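Local coordinates for hypothetical protein AF1432 (Archaeoglobus fulgidus, PDB 1YNB) that probably hydrolyses 2'-deoxyribonucleoside 5'-monophosphates to the deoxynucleoside and phosphate, as a metal-dependent homodimeric 5'-deoxynucleotidase of the HD-domain family, at residues 26-31 with 143-148; 43-48 with 129-134. All blocks are in the same frame, centred on the assembly; numbering follows the deposited sequence.

How the interactions relate
Interaction 2 has one segment on helix 117-135, and interaction 1 packs beside that helix through Trp28 and the loop that follows it. The centres of interaction 1 and interaction 2 are about 12 Å apart. In interaction 2 the helix, through 129-134, holds Arg45 of helix 39-56. In interaction 1 the loop at 143-148 packs on the loop 26-31. Trp28 is one link: its CZ2 lies 3.6 Å from CG of Gln131. CB of Ala146 is another, 3.4 Å from O of Ala129. His42, His74, Asp75 and Asp124 converge nearby in a pattern consistent with an HD-type metal site, with no metal bound to them here. Trp28 and Arg45 lie near these residues without touching them.

Interaction 1. Residues 26-31 with 143-148; sequences SGWLKL and IRFAEN
Phe145 reaches across to 26-31 and brings one face of its ring under CZ3 of Trp28. CZ3 of Trp28 stands 3.4 Å from CD2 of Phe145, over the rim of the phenyl ring and not over its centre. The six-membered ring of Trp28 and the Phe145 ring have centroids 4.5 Å apart. The rings meet obliquely, their planes at 46°. CG of Phe145 lies anti to its carbonyl carbon (chi1 -71°), which carries the ring toward the other loop. Leu31 comes to the edge of the phenyl ring, with CD2 3.7 Å from CE2 of Phe145. The contact joins two loops of the all-helical HD-domain fold. Segment 26-31 precedes helix 39-56, and segment 143-148 lies between helix 117-135 and helix 154-166. Leu128 of helix 117-135 touches both aromatic side chains, and the ring of Tyr135 meets Trp28 edge-to-face. The indole N-H is used elsewhere: NE1 of Trp28 is hydrogen-bonded to Glu37. The ring of Phe145 also has polar neighbours near CZ. O of Gly27 is 3.7 Å from CZ of Phe145. Lys30 bends at its last torsion (chi4 -58°) and donates a hydrogen bond from NZ to O of Gly27, 2.8 Å, in the carbonyl plane and on a lone pair. The same NZ sits at the edge of the Phe145 ring.

Interaction 2. Residues 43-48 with 129-134; sequences NFRAAI and AFQGVE. Unlike the reference sequence in segment 43-48: Asn43 (reference Ser).
OE1 of Glu134 is gripped from two subunits: by NH1 of Arg45 at 2.8 Å, and by ND1 of His15 of the second subunit. The bond from Arg45 is nearly straight, with an N-H...O angle of 168°. It lies close to the guanidinium plane and uses the syn lone pair of OE1. NH2 of Arg45 binds OE2 of Glu134 at 2.7 Å, which completes a two-nitrogen, end-on salt bridge. OE2 is also met on its syn side, but from outside the carboxylate plane. The two flat groups are turned 31° against each other. Two bonds, one to each oxygen, limit rotation of the guanidinium. The Arg45 chain leaves its helix with CG anti to the backbone N, then bends at chi3 to present both terminal nitrogens to Glu134. Beyond CG the Glu134 chain is extended and comes from the opposite direction. CB of Phe130 packs over one face of the guanidinium, 3.7 Å from NH2 of Arg45. CB of Gln131 lies at its edge. Further acceptors surround the arginine: Glu127 forms a salt bridge with NE, and O of Ile14 of the second subunit takes a hydrogen bond from NH1. OE1 of Gln131 is bonded to Lys21 of that subunit. The contact thus also forms part of the homodimer interface. It ties together two helices of the HD-domain fold, with Arg45 near, but not touching, the probable metal-site residues. The axes of 43-48 and 129-134 come no closer than 11.8 Å, with N-to-C directions 122° apart, and Arg45 and Glu134 bridge between them. Helix 154-166 packs against Phe130 and Val133, while helix 61-73 touches Ala47.

Interaction 1. Residues 26-31 with 143-148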
ATOM      1  N   SER A  26      -7.762 -16.869   0.897  1.00 18.18           N
ATOM      2  CA  SER A  26      -7.299 -18.170   1.407  1.00 19.41           C
ATOM      3  C   SER A  26      -6.538 -19.144   0.565  1.00 18.62           C
ATOM      4  O   SER A  26      -5.766 -19.953   1.140  1.00 19.42           O
ATOM      5  CB  SER A  26      -8.487 -18.924   2.036  1.00 18.90           C
ATOM      6  OG  SER A  26      -9.437 -19.233   1.018  1.00 25.19           O
ATOM      7  N   GLY A  27      -6.772 -19.121  -0.740  1.00 18.20           N
ATOM      8  CA  GLY A  27      -6.114 -20.024  -1.677  1.00 19.04           C
ATOM      9  C   GLY A  27      -4.610 -19.922  -1.629  1.00 20.74           C
ATOM     10  O   GLY A  27      -3.891 -20.911  -1.880  1.00 20.51           O
ATOM     11  N   TRP A  28      -4.106 -18.728  -1.304  1.00 17.93           N
ATOM     12  CA  TRP A  28      -2.664 -18.544  -1.219  1.00 17.09           C
ATOM     13  C   TRP A  28      -1.965 -19.152  -0.009  1.00 16.53           C
ATOM     14  O   TRP A  28      -0.766 -19.419  -0.079  1.00 18.30           O
ATOM     15  CB  TRP A  28      -2.296 -17.083  -1.183  1.00 13.86           C
ATOM     16  CG  TRP A  28      -2.924 -16.256  -2.303  1.00 14.77           C
ATOM     17  CD1 TRP A  28      -3.821 -15.241  -2.139  1.00 13.61           C
ATOM     18  CD2 TRP A  28      -2.691 -16.385  -3.708  1.00 15.41           C
ATOM     19  NE1 TRP A  28      -4.172 -14.716  -3.377  1.00 14.37           N
ATOM     20  CE2 TRP A  28      -3.490 -15.406  -4.358  1.00 14.39           C
ATOM     21  CE3 TRP A  28      -1.894 -17.237  -4.498  1.00 13.88           C
ATOM     22  CZ2 TRP A  28      -3.507 -15.264  -5.739  1.00 15.16           C
ATOM     23  CZ3 TRP A  28      -1.915 -17.102  -5.880  1.00 14.11           C
ATOM     24  CH2 TRP A  28      -2.720 -16.112  -6.492  1.00 15.31           C
ATOM     25  N   LEU A  29      -2.683 -19.306   1.091  1.00 18.43           N
ATOM     26  CA  LEU A  29      -2.092 -19.805   2.316  1.00 17.39           C
ATOM     27  C   LEU A  29      -1.436 -21.170   2.174  1.00 19.25           C
ATOM     28  O   LEU A  29      -0.386 -21.390   2.767  1.00 16.44           O
ATOM     29  CB  LEU A  29      -3.137 -19.877   3.421  1.00 19.63           C
ATOM     30  CG  LEU A  29      -3.778 -18.513   3.756  1.00 19.53           C
ATOM     31  CD1 LEU A  29      -5.030 -18.757   4.586  1.00 19.97           C
ATOM     32  CD2 LEU A  29      -2.779 -17.634   4.475  1.00 22.51           C
ATOM     33  N   LYS A  30      -2.061 -22.076   1.418  1.00 19.74           N
ATOM     34  CA  LYS A  30      -1.474 -23.406   1.267  1.00 21.63           C
ATOM     35  C   LYS A  30      -0.193 -23.388   0.451  1.00 22.87           C
ATOM     36  O   LYS A  30       0.595 -24.364   0.497  1.00 23.95           O
ATOM     37  CB  LYS A  30      -2.491 -24.390   0.678  1.00 25.34           C
ATOM     38  CG  LYS A  30      -2.900 -24.109  -0.722  1.00 28.01           C
ATOM     39  CD  LYS A  30      -4.024 -25.073  -1.116  1.00 31.85           C
ATOM     40  CE  LYS A  30      -4.536 -24.789  -2.522  1.00 34.77           C
ATOM     41  NZ  LYS A  30      -5.040 -23.363  -2.687  1.00 35.26           N
ATOM     42  N   LEU A  31       0.052 -22.303  -0.287  1.00 19.76           N
ATOM     43  CA  LEU A  31       1.287 -22.186  -1.048  1.00 21.24           C
ATOM     44  C   LEU A  31       2.408 -21.669  -0.162  1.00 20.94           C
ATOM     45  O   LEU A  31       3.531 -21.491  -0.640  1.00 21.65           O
ATOM     46  CB  LEU A  31       1.135 -21.229  -2.219  1.00 22.97           C
ATOM     47  CG  LEU A  31       0.573 -21.773  -3.521  1.00 25.14           C
ATOM     48  CD1 LEU A  31      -0.784 -22.354  -3.254  1.00 28.58           C
ATOM     49  CD2 LEU A  31       0.503 -20.653  -4.579  1.00 27.55           C
ATOM     50  N   ILE A 143       1.897 -19.385 -10.221  1.00 22.54           N
ATOM     51  CA  ILE A 143       1.551 -19.149 -11.619  1.00 23.41           C
ATOM     52  C   ILE A 143       0.370 -19.992 -12.091  1.00 24.36           C
ATOM     53  O   ILE A 143      -0.257 -19.644 -13.090  1.00 24.01           O
ATOM     54  CB  ILE A 143       2.776 -19.370 -12.592  1.00 23.70           C
ATOM     55  CG1 ILE A 143       2.504 -18.696 -13.943  1.00 24.23           C
ATOM     56  CG2 ILE A 143       3.059 -20.869 -12.820  1.00 25.58           C
ATOM     57  CD1 ILE A 143       2.538 -17.171 -13.860  1.00 22.96           C
ATOM     58  N   ARG A 144       0.058 -21.075 -11.383  1.00 25.26           N
ATOM     59  CA  ARG A 144      -1.049 -21.916 -11.808  1.00 27.35           C
ATOM     60  C   ARG A 144      -2.374 -21.174 -11.688  1.00 26.50           C
ATOM     61  O   ARG A 144      -3.325 -21.488 -12.419  1.00 24.66           O
ATOM     62  CB  ARG A 144      -1.144 -23.198 -10.970  1.00 31.11           C
ATOM     63  CG  ARG A 144      -0.003 -24.191 -11.151  1.00 36.08           C
ATOM     64  CD  ARG A 144       0.249 -24.505 -12.617  1.00 42.89           C
ATOM     65  NE  ARG A 144       1.079 -25.697 -12.799  1.00 47.86           N
ATOM     66  CZ  ARG A 144       2.275 -25.892 -12.247  1.00 50.06           C
ATOM     67  NH1 ARG A 144       2.820 -24.967 -11.457  1.00 51.01           N
ATOM     68  NH2 ARG A 144       2.925 -27.036 -12.474  1.00 52.15           N
ATOM     69  N   PHE A 145      -2.463 -20.242 -10.742  1.00 25.68           N
ATOM     70  CA  PHE A 145      -3.705 -19.475 -10.580  1.00 26.34           C
ATOM     71  C   PHE A 145      -3.919 -18.527 -11.768  1.00 25.15           C
ATOM     72  O   PHE A 145      -4.993 -17.936 -11.906  1.00 28.33           O
ATOM     73  CB  PHE A 145      -3.691 -18.661  -9.264  1.00 28.37           C
ATOM     74  CG  PHE A 145      -3.827 -19.494  -7.999  1.00 31.70           C
ATOM     75  CD1 PHE A 145      -5.074 -19.655  -7.376  1.00 34.40           C
ATOM     76  CD2 PHE A 145      -2.703 -20.053  -7.392  1.00 33.33           C
ATOM     77  CE1 PHE A 145      -5.198 -20.350  -6.161  1.00 35.59           C
ATOM     78  CE2 PHE A 145      -2.814 -20.751  -6.179  1.00 34.97           C
ATOM     79  CZ  PHE A 145      -4.061 -20.897  -5.561  1.00 35.17           C
ATOM     80  N   ALA A 146      -2.904 -18.338 -12.601  1.00 25.02           N
ATOM     81  CA  ALA A 146      -3.032 -17.475 -13.756  1.00 25.57           C
ATOM     82  C   ALA A 146      -3.132 -18.280 -15.043  1.00 26.91           C
ATOM     83  O   ALA A 146      -3.216 -17.695 -16.108  1.00 27.96           O
ATOM     84  CB  ALA A 146      -1.848 -16.541 -13.861  1.00 24.80           C
ATOM     85  N   GLU A 147      -3.070 -19.605 -14.943  1.00 27.60           N
ATOM     86  CA  GLU A 147      -3.125 -20.473 -16.114  1.00 29.29           C
ATOM     87  C   GLU A 147      -4.515 -21.048 -16.362  1.00 30.77           C
ATOM     88  O   GLU A 147      -5.291 -21.265 -15.429  1.00 30.39           O
ATOM     89  CB  GLU A 147      -2.091 -21.625 -15.971  1.00 28.84           C
ATOM     90  CG  GLU A 147      -0.638 -21.102 -16.015  1.00 28.75           C
ATOM     91  CD  GLU A 147       0.463 -22.152 -15.790  1.00 30.92           C
ATOM     92  OE1 GLU A 147       0.167 -23.203 -15.198  1.00 30.33           O
ATOM     93  OE2 GLU A 147       1.629 -21.885 -16.186  1.00 30.11           O
ATOM     94  N   ASN A 148      -4.802 -21.306 -17.634  1.00 35.06           N
ATOM     95  CA  ASN A 148      -6.087 -21.876 -18.057  1.00 39.20           C
ATOM     96  C   ASN A 148      -7.260 -21.066 -17.501  1.00 40.19           C
ATOM     97  O   ASN A 148      -8.226 -21.627 -16.940  1.00 40.95           O
ATOM     98  CB  ASN A 148      -6.201 -23.325 -17.569  1.00 41.57           C
ATOM     99  CG  ASN A 148      -4.922 -24.120 -17.790  1.00 43.48           C
ATOM    100  OD1 ASN A 148      -4.371 -24.154 -18.900  1.00 43.80           O
ATOM    101  ND2 ASN A 148      -4.441 -24.771 -16.724  1.00 45.28           N
TER

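Interaction 2. Residues 43-48 with 129-134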
ATOM      1  N   ASN A  43     -10.730  -7.142  -4.147  1.00 19.67           N
ATOM      2  CA  ASN A  43     -11.902  -6.370  -4.654  1.00 19.77           C
ATOM      3  C   ASN A  43     -11.485  -4.998  -5.168  1.00 20.43           C
ATOM      4  O   ASN A  43     -12.022  -4.483  -6.164  1.00 20.00           O
ATOM      5  CB  ASN A  43     -12.914  -6.156  -3.544  1.00 19.65           C
ATOM      6  CG  ASN A  43     -13.503  -7.443  -3.034  1.00 21.36           C
ATOM      7  OD1 ASN A  43     -13.887  -7.528  -1.861  1.00 25.68           O
ATOM      8  ND2 ASN A  43     -13.606  -8.447  -3.901  1.00 23.81           N
ATOM      9  N   PHE A  44     -10.552  -4.377  -4.455  1.00 17.41           N
ATOM     10  CA  PHE A  44     -10.031  -3.085  -4.866  1.00 16.64           C
ATOM     11  C   PHE A  44      -9.511  -3.149  -6.277  1.00 18.49           C
ATOM     12  O   PHE A  44      -9.936  -2.375  -7.149  1.00 18.10           O
ATOM     13  CB  PHE A  44      -8.878  -2.639  -3.926  1.00 15.36           C
ATOM     14  CG  PHE A  44      -8.078  -1.464  -4.439  1.00 17.30           C
ATOM     15  CD1 PHE A  44      -8.622  -0.151  -4.412  1.00 16.38           C
ATOM     16  CD2 PHE A  44      -6.786  -1.649  -4.970  1.00 18.73           C
ATOM     17  CE1 PHE A  44      -7.894   0.913  -4.901  1.00 18.07           C
ATOM     18  CE2 PHE A  44      -6.044  -0.559  -5.471  1.00 18.64           C
ATOM     19  CZ  PHE A  44      -6.619   0.738  -5.432  1.00 17.50           C
ATOM     20  N   ARG A  45      -8.548  -4.049  -6.525  1.00 16.02           N
ATOM     21  CA  ARG A  45      -7.997  -4.070  -7.855  1.00 14.51           C
ATOM     22  C   ARG A  45      -8.964  -4.659  -8.876  1.00 14.35           C
ATOM     23  O   ARG A  45      -8.948  -4.234 -10.031  1.00 17.42           O
ATOM     24  CB  ARG A  45      -6.648  -4.796  -7.909  1.00 15.57           C
ATOM     25  CG  ARG A  45      -6.010  -4.678  -9.283  1.00 14.54           C
ATOM     26  CD  ARG A  45      -4.523  -4.946  -9.319  1.00 18.31           C
ATOM     27  NE  ARG A  45      -4.202  -6.314  -8.885  1.00 17.54           N
ATOM     28  CZ  ARG A  45      -2.989  -6.858  -9.021  1.00 17.85           C
ATOM     29  NH1 ARG A  45      -2.011  -6.171  -9.576  1.00 17.27           N
ATOM     30  NH2 ARG A  45      -2.750  -8.080  -8.564  1.00 16.31           N
ATOM     31  N   ALA A  46      -9.808  -5.596  -8.450  1.00 14.54           N
ATOM     32  CA  ALA A  46     -10.752  -6.168  -9.403  1.00 14.47           C
ATOM     33  C   ALA A  46     -11.714  -5.047  -9.852  1.00 17.86           C
ATOM     34  O   ALA A  46     -12.137  -5.030 -11.026  1.00 19.39           O
ATOM     35  CB  ALA A  46     -11.535  -7.293  -8.759  1.00 15.66           C
ATOM     36  N   ALA A  47     -12.060  -4.154  -8.925  1.00 17.12           N
ATOM     37  CA  ALA A  47     -12.956  -3.038  -9.277  1.00 18.58           C
ATOM     38  C   ALA A  47     -12.317  -2.153 -10.315  1.00 19.94           C
ATOM     39  O   ALA A  47     -12.955  -1.800 -11.313  1.00 20.84           O
ATOM     40  CB  ALA A  47     -13.377  -2.252  -8.018  1.00 19.06           C
ATOM     41  N   ILE A  48     -11.041  -1.796 -10.135  1.00 18.39           N
ATOM     42  CA  ILE A  48     -10.353  -1.000 -11.117  1.00 18.51           C
ATOM     43  C   ILE A  48     -10.274  -1.770 -12.448  1.00 20.53           C
ATOM     44  O   ILE A  48     -10.507  -1.213 -13.540  1.00 19.12           O
ATOM     45  CB  ILE A  48      -8.964  -0.588 -10.561  1.00 19.16           C
ATOM     46  CG1 ILE A  48      -9.184   0.382  -9.387  1.00 20.82           C
ATOM     47  CG2 ILE A  48      -8.074   0.070 -11.644  1.00 21.07           C
ATOM     48  CD1 ILE A  48      -7.914   0.726  -8.636  1.00 23.50           C
ATOM     49  N   ALA A 129      -5.330 -13.750 -11.855  1.00 15.98           N
ATOM     50  CA  ALA A 129      -4.207 -14.060 -12.745  1.00 16.31           C
ATOM     51  C   ALA A 129      -3.054 -13.062 -12.526  1.00 16.00           C
ATOM     52  O   ALA A 129      -1.889 -13.449 -12.480  1.00 16.33           O
ATOM     53  CB  ALA A 129      -4.656 -14.043 -14.249  1.00 18.62           C
ATOM     54  N   PHE A 130      -3.355 -11.768 -12.406  1.00 16.41           N
ATOM     55  CA  PHE A 130      -2.278 -10.797 -12.158  1.00 14.97           C
ATOM     56  C   PHE A 130      -1.566 -11.109 -10.815  1.00 14.06           C
ATOM     57  O   PHE A 130      -0.327 -11.045 -10.741  1.00 13.67           O
ATOM     58  CB  PHE A 130      -2.825  -9.354 -12.056  1.00 15.41           C
ATOM     59  CG  PHE A 130      -2.808  -8.627 -13.365  1.00 16.90           C
ATOM     60  CD1 PHE A 130      -3.817  -8.846 -14.308  1.00 16.96           C
ATOM     61  CD2 PHE A 130      -1.786  -7.737 -13.656  1.00 15.02           C
ATOM     62  CE1 PHE A 130      -3.791  -8.149 -15.550  1.00 17.12           C
ATOM     63  CE2 PHE A 130      -1.735  -7.049 -14.853  1.00 18.11           C
ATOM     64  CZ  PHE A 130      -2.754  -7.249 -15.821  1.00 17.08           C
ATOM     65  N   GLN A 131      -2.352 -11.446  -9.794  1.00 13.87           N
ATOM     66  CA  GLN A 131      -1.795 -11.713  -8.462  1.00 15.92           C
ATOM     67  C   GLN A 131      -0.992 -13.029  -8.504  1.00 16.93           C
ATOM     68  O   GLN A 131       0.015 -13.184  -7.791  1.00 14.53           O
ATOM     69  CB  GLN A 131      -2.891 -11.780  -7.404  1.00 15.45           C
ATOM     70  CG  GLN A 131      -2.328 -11.887  -5.958  1.00 16.23           C
ATOM     71  CD  GLN A 131      -1.396 -10.736  -5.559  1.00 19.61           C
ATOM     72  OE1 GLN A 131      -1.860  -9.623  -5.265  1.00 18.97           O
ATOM     73  NE2 GLN A 131      -0.078 -11.002  -5.527  1.00 16.51           N
ATOM     74  N   GLY A 132      -1.418 -13.931  -9.371  1.00 14.76           N
ATOM     75  CA  GLY A 132      -0.704 -15.204  -9.551  1.00 17.49           C
ATOM     76  C   GLY A 132       0.679 -14.960 -10.166  1.00 19.51           C
ATOM     77  O   GLY A 132       1.695 -15.548  -9.731  1.00 18.29           O
ATOM     78  N   VAL A 133       0.734 -14.110 -11.194  1.00 17.77           N
ATOM     79  CA  VAL A 133       1.991 -13.757 -11.845  1.00 18.18           C
ATOM     80  C   VAL A 133       2.878 -13.029 -10.840  1.00 17.81           C
ATOM     81  O   VAL A 133       4.091 -13.293 -10.801  1.00 16.98           O
ATOM     82  CB  VAL A 133       1.758 -12.860 -13.072  1.00 18.90           C
ATOM     83  CG1 VAL A 133       3.060 -12.229 -13.572  1.00 18.51           C
ATOM     84  CG2 VAL A 133       1.177 -13.721 -14.209  1.00 21.52           C
ATOM     85  N   GLU A 134       2.297 -12.132 -10.046  1.00 16.39           N
ATOM     86  CA  GLU A 134       3.097 -11.366  -9.056  1.00 15.94           C
ATOM     87  C   GLU A 134       3.646 -12.298  -7.975  1.00 17.75           C
ATOM     88  O   GLU A 134       4.818 -12.190  -7.589  1.00 20.07           O
ATOM     89  CB  GLU A 134       2.228 -10.268  -8.415  1.00 15.70           C
ATOM     90  CG  GLU A 134       1.942  -9.192  -9.452  1.00 16.33           C
ATOM     91  CD  GLU A 134       0.626  -8.421  -9.237  1.00 17.15           C
ATOM     92  OE1 GLU A 134       0.343  -7.553 -10.101  1.00 19.25           O
ATOM     93  OE2 GLU A 134      -0.088  -8.662  -8.237  1.00 15.79           O
TER